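Long-range contacts in cytochrome P450 (Rhodococcus erythropolis, PDB 3WEC), which probably hydroxylates the quinoline nitrogen of aurachin alkaloids at a heme iron, the modification that gives these compounds their antibiotic activity: residues A[139-143]-A[377-382]; A[128-132]-A[369-373]; A[55-59]-A[324-328]; A[13-17]-A[29-33]; A[98-102]-A[245-249]. All coordinates share one frame; numbering follows the deposited sequence.

Overall arrangement
The five contacts illustrate how a P450 fold joins distant parts of its chain around the heme. Contact 4 closes first, within the N-terminal region, and touches contact 3, where helix 52-60 lies on the five-stranded mixed sheet; their centres are about 16 Å apart. Contact 5 is nested inside the loop that contact 3 closes. Contacts 1 and 2, with centres about 14 Å apart, both join helix 128-141 to helix 364-381 and touch each other. They lie across the chain's centre from contact 3, about 36 and 30 Å from it between centres. Contacts 2, 3 and 5 each contribute residues to the heme pocket, whereas contacts 1 and 4 are structural packing.

Contact 1: A[139-143]-A[377-382]; sequences VRHLE and ELSQRY
Two torsions set up the meeting of E143 with R381. In R381, chi1 of -169° turns CG to the side opposite the backbone N, and the chain then runs straight to NE. E143 tucks CG between its own backbone N and carbonyl carbon before extending, and the two side chains cross at about a right angle. R381 NH2 reaches E143 OE1 at 3.2 Å, a nearly straight salt bridge (166° at the hydrogen) that uses the syn side of the carboxylate. R381 CZ lies over one face of the R140 guanidinium, offset toward its rim, with the planes 53° apart; the two like charges are close, and E143 balances R381.

Beneath this polar layer, Y382 OH donates to V139 O at 3.0 Å, tying helix 128-141 to Y382, the first residue past helix 364-381; R381 NE adds a weak bond to the same hydroxyl. V139 packs closely, its CG2 3.5 Å from L378 N and its CG1 3.8 Å from R381 CD. Around the contact, L378 packs on F276 of helix 273-281, L142 on V152 of helix 148-153, and Y382 on V409 of strand 407-410.

Contact 2: A[128-132]-A[369-373]; sequences DDIVL and SMLQH
H373 reaches across to D128, V131 and L132, and following it outward from CB traces most of the contact. CB points at helix 128-141, and chi1 of -76° sets CG beside the backbone N and opposite the carbonyl carbon, which turns the imidazole in between the three residues. CG and CD2 come up against V131, whose CG1 lies 3.5 Å from CD2 of H373. ND1 has L132 CB 4.0 Å away, and the backbone of L132 covers part of one ring face. CE1 passes close to the carboxylate of D128, and NE2 at the tip donates to D128 OD2. The modelled separation of NE2 and OD2, 2.5 Å, is so short that the exact length is doubtful; the bond is also bent (139° at the hydrogen), with the acceptor tilted out of the ring plane. The oxygen is met on its syn side, and having a carboxylate next to it may favour a protonated imidazole.

D128 OD2 is gripped a second time by a water that donates to it at 3.2 Å and stands 2.9 Å from S369 OG, so that a solvent bridge runs beside the direct bond. V131 CG1 also packs on M370 CG at 4.1 Å. The two helix segments approach to 9.8 Å between axes and cross at -50°. Farther in, M370 touches the heme, F156 and V160 of helix 155-165, and T258 of helix 240-271, while L371 packs on V290 and L294 of helix 286-296.

Contact 3: A[55-59]-A[324-328]; sequences CDKVL and VMVLL
C55, V58 and L59 lay helix 52-60, the B helix of the P450 fold, against V324, V326 and L328 at one edge of the heme pocket. This is helix-on-sheet packing, with the helix and strand segments running at 125° to each other and their axes 9.4 Å apart. The strand is interior to the five-stranded sheet, between 47-49 and 303-307.

Apolar packing makes up most of the contact. V58 CG1 and V324 CG1 meet tip to tip at 4.1 Å, whereas V58 and V326 lie alongside, pointing opposite ways, with V58 CG1 3.9 Å from V326 CG2. V326 is shared by all three helix residues: with CG1 opposite its backbone N (chi1 172°), that methyl is directed at C55 SG, 3.6 Å away, and at L59, while CG2 serves V58. L59 CD2 rests 3.9 Å from V326 CG1, and its other methyl, CD1, sits 3.8 Å from L328 CD2; the heme touches both leucines.

A sulfur-to-backbone approach is the second kind. L327 is the centre of an inverse gamma turn that takes the chain from the strand into helix 328-333, and C55 SG lies 3.7 Å from L327 O.

Contact 4: A[13-17]-A[29-33]; sequences LAVNP and VYARL
The guanidinium of R32 takes L13 over one of its faces, displaced toward the rim, so that L13 CG is 3.3 Å from R32 NH1. A bend at chi3 (86°) folds the arginine back over the leucine, and the two side chains are laid antiparallel. The charge is answered on its own helix, where R32 NH2 forms a salt bridge with E36; the leucine packs against the flat face, away from the in-plane N-H groups. The other flat group, the carboxamide of N16, crosses V29 obliquely and sets OD1 against both of its methyls, 3.3 Å from V29 CG2 and 3.5 Å from V29 CG1.

Here the N-terminal end of the modelled chain folds back on helix 27-36, the A helix of the P450 fold. A type I turn from L13 to N16 curls the chain so that L13, N16 and P17 all direct their CB atoms at the helix, which answers with V29, R32 and L33.

L13 buries the largest area of any residue in this contact. Its CD2 packs on R32 CB at 3.8 Å and on V29 CG1 at 4.1 Å, while CD1 lies 4.3 Å from L33 CD2. P17 covers the neighbouring surface, with its ring carbon CD 4.2 Å from V29 CG1 and CG near L33 CD1. F22, from the loop that links the two segments, touches N16 and V29 together. L33 also packs against H40 of the outermost strand 39-41 and against L327, just after strand 323-326.

Contact 5: A[98-102]-A[245-249]; sequences RPFML and ATCLL. With HEM (protoporphyrin IX containing Fe), chain B.
The loop joining helices 73-81 and 107-121, the B-C loop of the P450 fold, meets the long helix 240-271 through P99, F100 and M101, at one side of the heme. P99 packs its CB on A245 CB at 3.5 Å, methylene against methyl. F100 follows, presenting its ring edge to the helix: A245 O lies in the ring plane, 3.3 Å from F100 CE1. Farther round the ring, F100 CZ is 3.9 Å from L248 CD1 and F100 CD1 is 3.8 Å from L249 CB. The phenyl and L249 lie side by side with their ends turned opposite ways, and F100 also touches L89 and I93 of the same loop.

Helix 240-271 is the long central helix that runs across the heme in P450s, and L249 of this helix reaches both ligands. L249 directs CD2 to M101 CG at 3.5 Å, the two side chains crossing at about a right angle, and the same methyl lies 4.0 Å from heme CMD. F100, L102 and L249 all touch the bound aurachin intermediate, so the hydrophobic packing here is also pocket wall.

M101 lies in the left-handed helical region (phi 63°), and its CB comes to 3.2 Å from heme propionate oxygen O2D. Its side chain lies near H108 and R112, both of which bind the heme. The iron, whose axial protein ligand is C361, also has a water at 2.5 Å from FE. T246 OG1 is hydrogen-bonded to E242 O, and L248 packs on I204 and I208 of helix 194-216.

Contact 1: A[139-143]-A[377-382]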
# COMPACT_ATOMS: atom_id res chain seq x y z
N VAL A 139 6.49 -1.22 19.26
CA VAL A 139 7.65 -0.41 19.59
C VAL A 139 8.43 -1.08 20.71
O VAL A 139 9.66 -1.10 20.66
CB VAL A 139 7.25 1.06 19.86
CG1 VAL A 139 8.16 1.73 20.89
CG2 VAL A 139 7.28 1.84 18.56
N ARG A 140 7.72 -1.67 21.67
CA ARG A 140 8.31 -2.45 22.76
C ARG A 140 9.00 -3.74 22.31
O ARG A 140 10.06 -4.10 22.83
CB ARG A 140 7.25 -2.74 23.85
CG ARG A 140 7.65 -3.78 24.88
CD ARG A 140 6.59 -3.94 25.97
NE ARG A 140 6.57 -2.79 26.88
CZ ARG A 140 7.50 -2.53 27.81
NH1 ARG A 140 8.54 -3.34 27.98
NH2 ARG A 140 7.38 -1.46 28.58
N HIS A 141 8.39 -4.44 21.36
CA HIS A 141 8.95 -5.70 20.82
C HIS A 141 10.28 -5.53 20.09
O HIS A 141 11.13 -6.44 20.10
CB HIS A 141 7.90 -6.41 19.96
CG HIS A 141 8.10 -7.92 19.83
ND1 HIS A 141 9.23 -8.56 20.27
CD2 HIS A 141 7.29 -8.90 19.25
CE1 HIS A 141 9.12 -9.88 20.02
NE2 HIS A 141 7.94 -10.09 19.40
N LEU A 142 10.49 -4.34 19.52
CA LEU A 142 11.73 -3.95 18.84
C LEU A 142 13.07 -4.18 19.58
O LEU A 142 14.07 -4.43 18.92
CB LEU A 142 11.68 -2.49 18.36
CG LEU A 142 11.49 -2.04 16.91
CD1 LEU A 142 12.49 -0.92 16.64
CD2 LEU A 142 11.71 -3.13 15.87
N GLU A 143 13.10 -4.08 20.92
CA GLU A 143 14.35 -4.29 21.63
C GLU A 143 14.76 -5.76 21.81
O GLU A 143 15.89 -6.03 22.18
CB GLU A 143 14.45 -3.51 22.97
CG GLU A 143 13.40 -3.81 24.04
CD GLU A 143 13.59 -2.94 25.28
OE1 GLU A 143 12.60 -2.72 26.01
OE2 GLU A 143 14.72 -2.45 25.53
N GLU A 377 5.69 6.59 19.89
CA GLU A 377 6.16 5.62 20.89
C GLU A 377 7.66 5.36 20.69
O GLU A 377 8.44 5.33 21.64
CB GLU A 377 5.36 4.31 20.78
CG GLU A 377 3.91 4.39 21.23
CD GLU A 377 3.76 4.81 22.69
OE1 GLU A 377 2.98 5.77 22.93
OE2 GLU A 377 4.43 4.21 23.58
N LEU A 378 8.03 5.20 19.42
CA LEU A 378 9.39 4.97 18.99
C LEU A 378 10.38 6.02 19.52
O LEU A 378 11.42 5.69 20.08
CB LEU A 378 9.45 5.03 17.47
CG LEU A 378 10.22 3.99 16.64
CD1 LEU A 378 11.04 4.69 15.55
CD2 LEU A 378 11.07 3.00 17.42
N SER A 379 10.05 7.28 19.28
CA SER A 379 10.92 8.40 19.60
C SER A 379 10.90 8.69 21.08
O SER A 379 11.88 9.17 21.60
CB SER A 379 10.48 9.65 18.84
OG SER A 379 9.09 9.89 19.05
N GLN A 380 9.78 8.40 21.74
CA GLN A 380 9.67 8.58 23.19
C GLN A 380 10.45 7.48 23.93
O GLN A 380 11.12 7.76 24.89
CB GLN A 380 8.21 8.63 23.64
CG GLN A 380 7.45 9.88 23.19
CD GLN A 380 6.02 9.97 23.75
OE1 GLN A 380 5.30 8.97 23.85
NE2 GLN A 380 5.61 11.18 24.09
N ARG A 381 10.40 6.26 23.42
CA ARG A 381 11.11 5.12 24.01
C ARG A 381 12.64 5.06 23.75
O ARG A 381 13.41 4.64 24.62
CB ARG A 381 10.45 3.83 23.52
CG ARG A 381 10.93 2.61 24.28
CD ARG A 381 10.03 1.38 24.17
NE ARG A 381 10.57 0.45 25.14
CZ ARG A 381 10.24 0.44 26.44
NH1 ARG A 381 9.29 1.25 26.90
NH2 ARG A 381 10.83 -0.41 27.26
N TYR A 382 13.08 5.46 22.55
CA TYR A 382 14.46 5.18 22.10
C TYR A 382 15.21 6.44 21.69
O TYR A 382 14.66 7.35 21.07
CB TYR A 382 14.48 4.14 20.94
CG TYR A 382 13.83 2.80 21.29
CD1 TYR A 382 14.34 2.02 22.34
CD2 TYR A 382 12.71 2.31 20.59
CE1 TYR A 382 13.77 0.82 22.68
CE2 TYR A 382 12.12 1.09 20.93
CZ TYR A 382 12.66 0.35 21.99
OH TYR A 382 12.15 -0.85 22.39

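Contact 2: A[128-132]-A[369-373]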
# COMPACT_ATOMS: atom_id res chain seq x y z
N ASP A 128 -9.04 4.73 18.73
CA ASP A 128 -7.68 5.22 18.85
C ASP A 128 -6.83 4.51 19.90
O ASP A 128 -5.63 4.27 19.67
CB ASP A 128 -7.68 6.72 19.16
CG ASP A 128 -6.28 7.33 19.05
OD1 ASP A 128 -5.93 8.15 19.91
OD2 ASP A 128 -5.53 7.01 18.11
N ASP A 129 -7.44 4.21 21.06
CA ASP A 129 -6.79 3.50 22.18
C ASP A 129 -6.19 2.17 21.73
O ASP A 129 -5.10 1.77 22.14
CB ASP A 129 -7.76 3.28 23.35
CG ASP A 129 -7.63 4.34 24.44
OD1 ASP A 129 -6.88 5.33 24.25
OD2 ASP A 129 -8.26 4.19 25.52
N ILE A 130 -6.89 1.48 20.84
CA ILE A 130 -6.39 0.19 20.42
C ILE A 130 -5.28 0.32 19.34
O ILE A 130 -4.45 -0.59 19.19
CB ILE A 130 -7.55 -0.76 20.02
CG1 ILE A 130 -7.69 -0.83 18.52
CG2 ILE A 130 -8.85 -0.40 20.75
CD1 ILE A 130 -6.80 -1.90 17.93
N VAL A 131 -5.24 1.45 18.63
CA VAL A 131 -4.13 1.71 17.70
C VAL A 131 -2.85 1.95 18.48
O VAL A 131 -1.80 1.37 18.18
CB VAL A 131 -4.39 2.91 16.77
CG1 VAL A 131 -3.15 3.19 15.92
CG2 VAL A 131 -5.61 2.66 15.88
N LEU A 132 -2.96 2.81 19.49
CA LEU A 132 -1.88 3.11 20.41
C LEU A 132 -1.34 1.85 21.09
O LEU A 132 -0.13 1.67 21.21
CB LEU A 132 -2.35 4.12 21.47
CG LEU A 132 -1.58 4.22 22.80
CD1 LEU A 132 -0.18 4.75 22.59
CD2 LEU A 132 -2.33 5.09 23.81
N SER A 369 -2.60 7.50 11.25
CA SER A 369 -2.75 7.27 12.68
C SER A 369 -1.80 6.19 13.19
O SER A 369 -1.07 6.43 14.16
CB SER A 369 -4.17 6.87 13.05
OG SER A 369 -4.20 6.53 14.43
N MET A 370 -1.83 5.02 12.54
CA MET A 370 -0.93 3.92 12.91
C MET A 370 0.53 4.36 12.93
O MET A 370 1.27 4.05 13.87
CB MET A 370 -1.04 2.72 11.92
CG MET A 370 -2.25 1.80 12.17
SD MET A 370 -2.27 0.33 11.15
CE MET A 370 -2.62 1.04 9.54
N LEU A 371 0.94 5.05 11.87
CA LEU A 371 2.31 5.38 11.62
C LEU A 371 2.76 6.44 12.61
O LEU A 371 3.88 6.37 13.10
CB LEU A 371 2.50 5.84 10.15
CG LEU A 371 2.50 4.69 9.12
CD1 LEU A 371 2.46 5.23 7.69
CD2 LEU A 371 3.66 3.75 9.30
N GLN A 372 1.86 7.39 12.92
CA GLN A 372 2.10 8.46 13.91
C GLN A 372 2.23 7.99 15.32
O GLN A 372 3.13 8.46 16.03
CB GLN A 372 0.99 9.50 13.88
CG GLN A 372 1.00 10.28 12.58
CD GLN A 372 -0.22 11.11 12.40
OE1 GLN A 372 -1.10 11.14 13.27
NE2 GLN A 372 -0.29 11.82 11.28
N HIS A 373 1.33 7.10 15.75
CA HIS A 373 1.44 6.48 17.08
C HIS A 373 2.68 5.64 17.16
O HIS A 373 3.28 5.53 18.23
CB HIS A 373 0.27 5.56 17.38
CG HIS A 373 -0.98 6.27 17.75
ND1 HIS A 373 -1.12 6.92 18.90
CD2 HIS A 373 -2.19 6.38 17.08
CE1 HIS A 373 -2.36 7.45 18.97
NE2 HIS A 373 -3.01 7.11 17.84
O HOH W 1 -6.93 6.19 15.33

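Contact 3: A[55-59]-A[324-328]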
# COMPACT_ATOMS: atom_id res chain seq x y z
N CYS A 55 2.47 12.76 -13.23
CA CYS A 55 1.99 11.76 -12.25
C CYS A 55 0.66 12.18 -11.62
O CYS A 55 -0.31 11.40 -11.62
CB CYS A 55 3.03 11.53 -11.15
SG CYS A 55 4.39 10.40 -11.55
N ASP A 56 0.61 13.41 -11.09
CA ASP A 56 -0.60 13.96 -10.46
C ASP A 56 -1.68 13.99 -11.49
O ASP A 56 -2.77 13.46 -11.29
CB ASP A 56 -0.38 15.38 -9.92
CG ASP A 56 -1.68 16.09 -9.53
OD1 ASP A 56 -1.98 16.23 -8.34
OD2 ASP A 56 -2.43 16.48 -10.44
N LYS A 57 -1.36 14.61 -12.61
CA LYS A 57 -2.25 14.76 -13.75
C LYS A 57 -2.94 13.44 -14.15
O LYS A 57 -4.16 13.40 -14.26
CB LYS A 57 -1.47 15.40 -14.91
CG LYS A 57 -1.60 16.93 -15.05
CD LYS A 57 -1.42 17.73 -13.75
CE LYS A 57 -1.33 19.24 -14.00
NZ LYS A 57 -2.14 19.79 -15.13
N VAL A 58 -2.16 12.38 -14.32
CA VAL A 58 -2.71 11.06 -14.71
C VAL A 58 -3.53 10.35 -13.60
O VAL A 58 -4.58 9.74 -13.88
CB VAL A 58 -1.59 10.11 -15.24
CG1 VAL A 58 -2.12 8.70 -15.49
CG2 VAL A 58 -0.95 10.67 -16.50
N LEU A 59 -3.06 10.42 -12.35
CA LEU A 59 -3.84 9.87 -11.21
C LEU A 59 -5.22 10.55 -11.11
O LEU A 59 -6.22 9.87 -10.85
CB LEU A 59 -3.08 10.00 -9.89
CG LEU A 59 -1.70 9.32 -9.75
CD1 LEU A 59 -0.97 9.83 -8.52
CD2 LEU A 59 -1.80 7.80 -9.72
N VAL A 324 -0.59 2.33 -17.94
CA VAL A 324 0.30 3.41 -17.55
C VAL A 324 0.69 3.17 -16.10
O VAL A 324 -0.17 3.03 -15.22
CB VAL A 324 -0.38 4.79 -17.69
CG1 VAL A 324 0.48 5.90 -17.09
CG2 VAL A 324 -0.71 5.09 -19.14
N MET A 325 1.99 3.10 -15.89
CA MET A 325 2.59 2.87 -14.60
C MET A 325 2.99 4.23 -14.05
O MET A 325 3.86 4.90 -14.61
CB MET A 325 3.85 2.05 -14.84
CG MET A 325 4.00 0.89 -13.91
SD MET A 325 2.70 -0.31 -14.24
CE MET A 325 3.71 -1.49 -15.15
N VAL A 326 2.37 4.67 -12.97
CA VAL A 326 2.68 5.99 -12.44
C VAL A 326 3.71 5.88 -11.32
O VAL A 326 3.41 5.30 -10.28
CB VAL A 326 1.41 6.71 -11.94
CG1 VAL A 326 1.77 8.00 -11.23
CG2 VAL A 326 0.47 6.99 -13.11
N LEU A 327 4.91 6.43 -11.52
CA LEU A 327 5.98 6.30 -10.51
C LEU A 327 5.87 7.30 -9.38
O LEU A 327 6.52 8.34 -9.38
CB LEU A 327 7.37 6.45 -11.15
CG LEU A 327 8.22 5.26 -11.58
CD1 LEU A 327 7.42 4.00 -11.94
CD2 LEU A 327 9.07 5.72 -12.74
N LEU A 328 5.01 6.97 -8.42
CA LEU A 328 4.81 7.75 -7.21
C LEU A 328 6.13 8.12 -6.53
O LEU A 328 6.32 9.26 -6.10
CB LEU A 328 3.94 6.96 -6.25
CG LEU A 328 2.63 6.31 -6.73
CD1 LEU A 328 2.02 5.59 -5.54
CD2 LEU A 328 1.63 7.33 -7.25

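Contact 4: A[13-17]-A[29-33]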
# COMPACT_ATOMS: atom_id res chain seq x y z
N LEU A 13 18.71 3.17 -20.66
CA LEU A 13 18.02 3.68 -19.49
C LEU A 13 16.72 2.91 -19.28
O LEU A 13 16.41 2.52 -18.15
CB LEU A 13 17.72 5.18 -19.64
CG LEU A 13 17.66 6.09 -18.40
CD1 LEU A 13 16.88 7.37 -18.69
CD2 LEU A 13 17.12 5.40 -17.14
N ALA A 14 15.97 2.71 -20.37
CA ALA A 14 14.71 1.98 -20.33
C ALA A 14 14.88 0.58 -19.73
O ALA A 14 14.19 0.23 -18.76
CB ALA A 14 14.07 1.91 -21.70
N VAL A 15 15.81 -0.19 -20.29
CA VAL A 15 16.16 -1.53 -19.79
C VAL A 15 16.47 -1.53 -18.28
O VAL A 15 16.49 -2.58 -17.63
CB VAL A 15 17.34 -2.14 -20.60
CG1 VAL A 15 17.65 -3.58 -20.17
CG2 VAL A 15 17.06 -2.10 -22.09
N ASN A 16 16.69 -0.35 -17.72
CA ASN A 16 17.07 -0.24 -16.31
C ASN A 16 15.98 -0.50 -15.22
O ASN A 16 16.27 -1.21 -14.25
CB ASN A 16 17.86 1.04 -16.05
CG ASN A 16 18.81 0.90 -14.88
OD1 ASN A 16 18.39 0.83 -13.71
ND2 ASN A 16 20.11 0.87 -15.18
N PRO A 17 14.76 0.09 -15.35
CA PRO A 17 13.63 -0.51 -14.59
C PRO A 17 13.23 -1.89 -15.15
O PRO A 17 12.66 -1.94 -16.23
CB PRO A 17 12.49 0.49 -14.84
CG PRO A 17 13.17 1.79 -15.07
CD PRO A 17 14.44 1.45 -15.81
N VAL A 29 18.22 6.16 -10.58
CA VAL A 29 17.71 5.77 -11.89
C VAL A 29 16.42 6.54 -12.19
O VAL A 29 16.16 6.90 -13.33
CB VAL A 29 17.48 4.25 -11.99
CG1 VAL A 29 16.79 3.88 -13.31
CG2 VAL A 29 18.79 3.49 -11.82
N TYR A 30 15.64 6.77 -11.13
CA TYR A 30 14.48 7.65 -11.16
C TYR A 30 14.93 9.06 -11.51
O TYR A 30 14.20 9.80 -12.17
CB TYR A 30 13.79 7.70 -9.79
CG TYR A 30 13.00 6.45 -9.37
CD1 TYR A 30 12.76 6.19 -8.02
CD2 TYR A 30 12.47 5.57 -10.29
CE1 TYR A 30 12.04 5.09 -7.61
CE2 TYR A 30 11.73 4.46 -9.88
CZ TYR A 30 11.52 4.21 -8.54
OH TYR A 30 10.79 3.09 -8.14
N ALA A 31 16.11 9.44 -11.03
CA ALA A 31 16.69 10.73 -11.37
C ALA A 31 16.97 10.82 -12.89
O ALA A 31 16.47 11.75 -13.54
CB ALA A 31 17.94 11.00 -10.54
N ARG A 32 17.71 9.84 -13.43
CA ARG A 32 17.97 9.72 -14.87
C ARG A 32 16.68 9.90 -15.66
O ARG A 32 16.61 10.73 -16.54
CB ARG A 32 18.62 8.36 -15.24
CG ARG A 32 20.11 8.21 -14.97
CD ARG A 32 20.69 7.11 -15.86
NE ARG A 32 21.06 7.67 -17.16
CZ ARG A 32 21.18 6.98 -18.30
NH1 ARG A 32 20.94 5.68 -18.33
NH2 ARG A 32 21.53 7.60 -19.42
N LEU A 33 15.65 9.12 -15.31
CA LEU A 33 14.31 9.24 -15.91
C LEU A 33 13.72 10.67 -15.97
O LEU A 33 13.23 11.08 -17.02
CB LEU A 33 13.30 8.31 -15.22
CG LEU A 33 13.20 6.89 -15.78
CD1 LEU A 33 12.19 6.07 -14.99
CD2 LEU A 33 12.86 6.88 -17.26

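Contact 5: A[98-102]-A[245-249]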
# COMPACT_ATOMS: atom_id res chain seq x y z
N ARG A 98 -14.46 -5.97 -9.36
CA ARG A 98 -15.24 -4.79 -8.96
C ARG A 98 -15.20 -4.44 -7.46
O ARG A 98 -14.85 -3.32 -7.10
CB ARG A 98 -16.69 -4.93 -9.43
CG ARG A 98 -17.00 -4.52 -10.86
CD ARG A 98 -18.50 -4.57 -11.05
NE ARG A 98 -19.23 -3.94 -9.94
CZ ARG A 98 -19.91 -4.58 -8.97
NH1 ARG A 98 -19.98 -5.91 -8.94
NH2 ARG A 98 -20.52 -3.89 -8.02
N PRO A 99 -15.58 -5.40 -6.58
CA PRO A 99 -15.57 -4.95 -5.19
C PRO A 99 -14.15 -4.72 -4.63
O PRO A 99 -14.02 -4.39 -3.45
CB PRO A 99 -16.33 -6.07 -4.45
CG PRO A 99 -17.03 -6.86 -5.52
CD PRO A 99 -16.12 -6.76 -6.71
N PHE A 100 -13.13 -4.85 -5.49
CA PHE A 100 -11.75 -4.50 -5.14
C PHE A 100 -11.35 -3.05 -5.51
O PHE A 100 -10.15 -2.68 -5.43
CB PHE A 100 -10.76 -5.49 -5.78
CG PHE A 100 -10.87 -6.90 -5.26
CD1 PHE A 100 -11.32 -7.15 -3.96
CD2 PHE A 100 -10.48 -7.97 -6.05
CE1 PHE A 100 -11.41 -8.45 -3.48
CE2 PHE A 100 -10.56 -9.28 -5.58
CZ PHE A 100 -11.02 -9.52 -4.29
N MET A 101 -12.33 -2.25 -5.95
CA MET A 101 -12.08 -0.85 -6.34
C MET A 101 -11.15 -0.73 -7.54
O MET A 101 -10.66 0.37 -7.82
CB MET A 101 -11.49 -0.03 -5.18
CG MET A 101 -12.20 -0.12 -3.84
SD MET A 101 -13.61 0.96 -3.61
CE MET A 101 -14.26 0.34 -2.06
N LEU A 102 -10.85 -1.85 -8.21
CA LEU A 102 -10.21 -1.83 -9.53
C LEU A 102 -11.29 -1.64 -10.58
O LEU A 102 -11.57 -2.51 -11.42
CB LEU A 102 -9.40 -3.10 -9.81
CG LEU A 102 -8.18 -3.37 -8.91
CD1 LEU A 102 -7.16 -4.10 -9.75
CD2 LEU A 102 -7.52 -2.12 -8.35
N ALA A 245 -15.98 -9.43 -0.28
CA ALA A 245 -14.87 -9.00 -1.13
C ALA A 245 -14.13 -7.73 -0.64
O ALA A 245 -12.89 -7.71 -0.65
CB ALA A 245 -15.31 -8.90 -2.58
N THR A 246 -14.90 -6.72 -0.21
CA THR A 246 -14.43 -5.57 0.54
C THR A 246 -13.65 -5.89 1.82
O THR A 246 -12.58 -5.32 2.09
CB THR A 246 -15.62 -4.68 0.99
OG1 THR A 246 -16.33 -4.25 -0.15
CG2 THR A 246 -15.14 -3.52 1.82
N CYS A 247 -14.17 -6.77 2.64
CA CYS A 247 -13.36 -7.25 3.79
C CYS A 247 -11.96 -7.75 3.41
O CYS A 247 -10.94 -7.33 4.01
CB CYS A 247 -14.15 -8.22 4.66
SG CYS A 247 -15.55 -7.39 5.47
N LEU A 248 -11.90 -8.62 2.39
CA LEU A 248 -10.61 -9.13 1.89
C LEU A 248 -9.77 -7.96 1.34
O LEU A 248 -8.55 -7.92 1.55
CB LEU A 248 -10.83 -10.12 0.74
CG LEU A 248 -9.89 -11.29 0.38
CD1 LEU A 248 -9.75 -11.41 -1.11
CD2 LEU A 248 -8.51 -11.34 1.01
N LEU A 249 -10.41 -7.02 0.62
CA LEU A 249 -9.63 -5.95 -0.02
C LEU A 249 -8.92 -5.13 1.05
O LEU A 249 -7.71 -4.82 0.97
CB LEU A 249 -10.52 -5.06 -0.90
CG LEU A 249 -10.02 -3.64 -1.14
CD1 LEU A 249 -8.82 -3.77 -2.09
CD2 LEU A 249 -11.08 -2.78 -1.81
CHA HEM B . -5.76 2.63 -2.63
CHB HEM B . -1.25 3.69 -0.84
CHC HEM B . -2.65 2.17 3.62
CHD HEM B . -7.15 0.91 1.72
C1A HEM B . -4.37 2.99 -2.44
C2A HEM B . -3.51 3.36 -3.62
C3A HEM B . -2.21 3.68 -3.06
C4A HEM B . -2.39 3.43 -1.63
CMA HEM B . -0.95 4.13 -3.82
CAA HEM B . -3.80 3.49 -5.12
CBA HEM B . -4.32 4.93 -5.26
CGA HEM B . -4.43 5.36 -6.74
O1A HEM B . -4.57 4.51 -7.66
O2A HEM B . -4.42 6.60 -6.99
C1B HEM B . -1.26 3.34 0.58
C2B HEM B . -0.10 3.69 1.39
C3B HEM B . -0.54 3.20 2.67
C4B HEM B . -1.87 2.65 2.47
CMB HEM B . 1.22 4.31 1.04
CAB HEM B . 0.30 3.30 3.90
CBB HEM B . 0.39 2.27 4.69
C1C HEM B . -4.02 1.73 3.50
C2C HEM B . -4.73 1.07 4.60
C3C HEM B . -6.03 0.71 4.00
C4C HEM B . -6.04 1.14 2.62
CMC HEM B . -4.17 0.84 5.97
CAC HEM B . -7.19 -0.03 4.63
CBC HEM B . -7.27 -0.24 5.92
C1D HEM B . -7.15 1.22 0.28
C2D HEM B . -8.37 1.09 -0.50
C3D HEM B . -7.98 1.59 -1.83
C4D HEM B . -6.59 2.02 -1.60
CMD HEM B . -9.68 0.48 -0.05
CAD HEM B . -8.80 1.65 -3.09
CBD HEM B . -9.34 3.09 -3.18
CGD HEM B . -10.21 3.32 -4.37
O1D HEM B . -11.18 4.11 -4.22
O2D HEM B . -9.93 2.71 -5.46
NA HEM B . -3.73 3.13 -1.14
NB HEM B . -2.35 2.78 1.20
NC HEM B . -4.81 1.84 2.32
ND HEM B . -6.10 1.83 -0.35
FE HEM B . -4.23 2.19 0.52
O HOH W 2 -2.99 0.09 0.06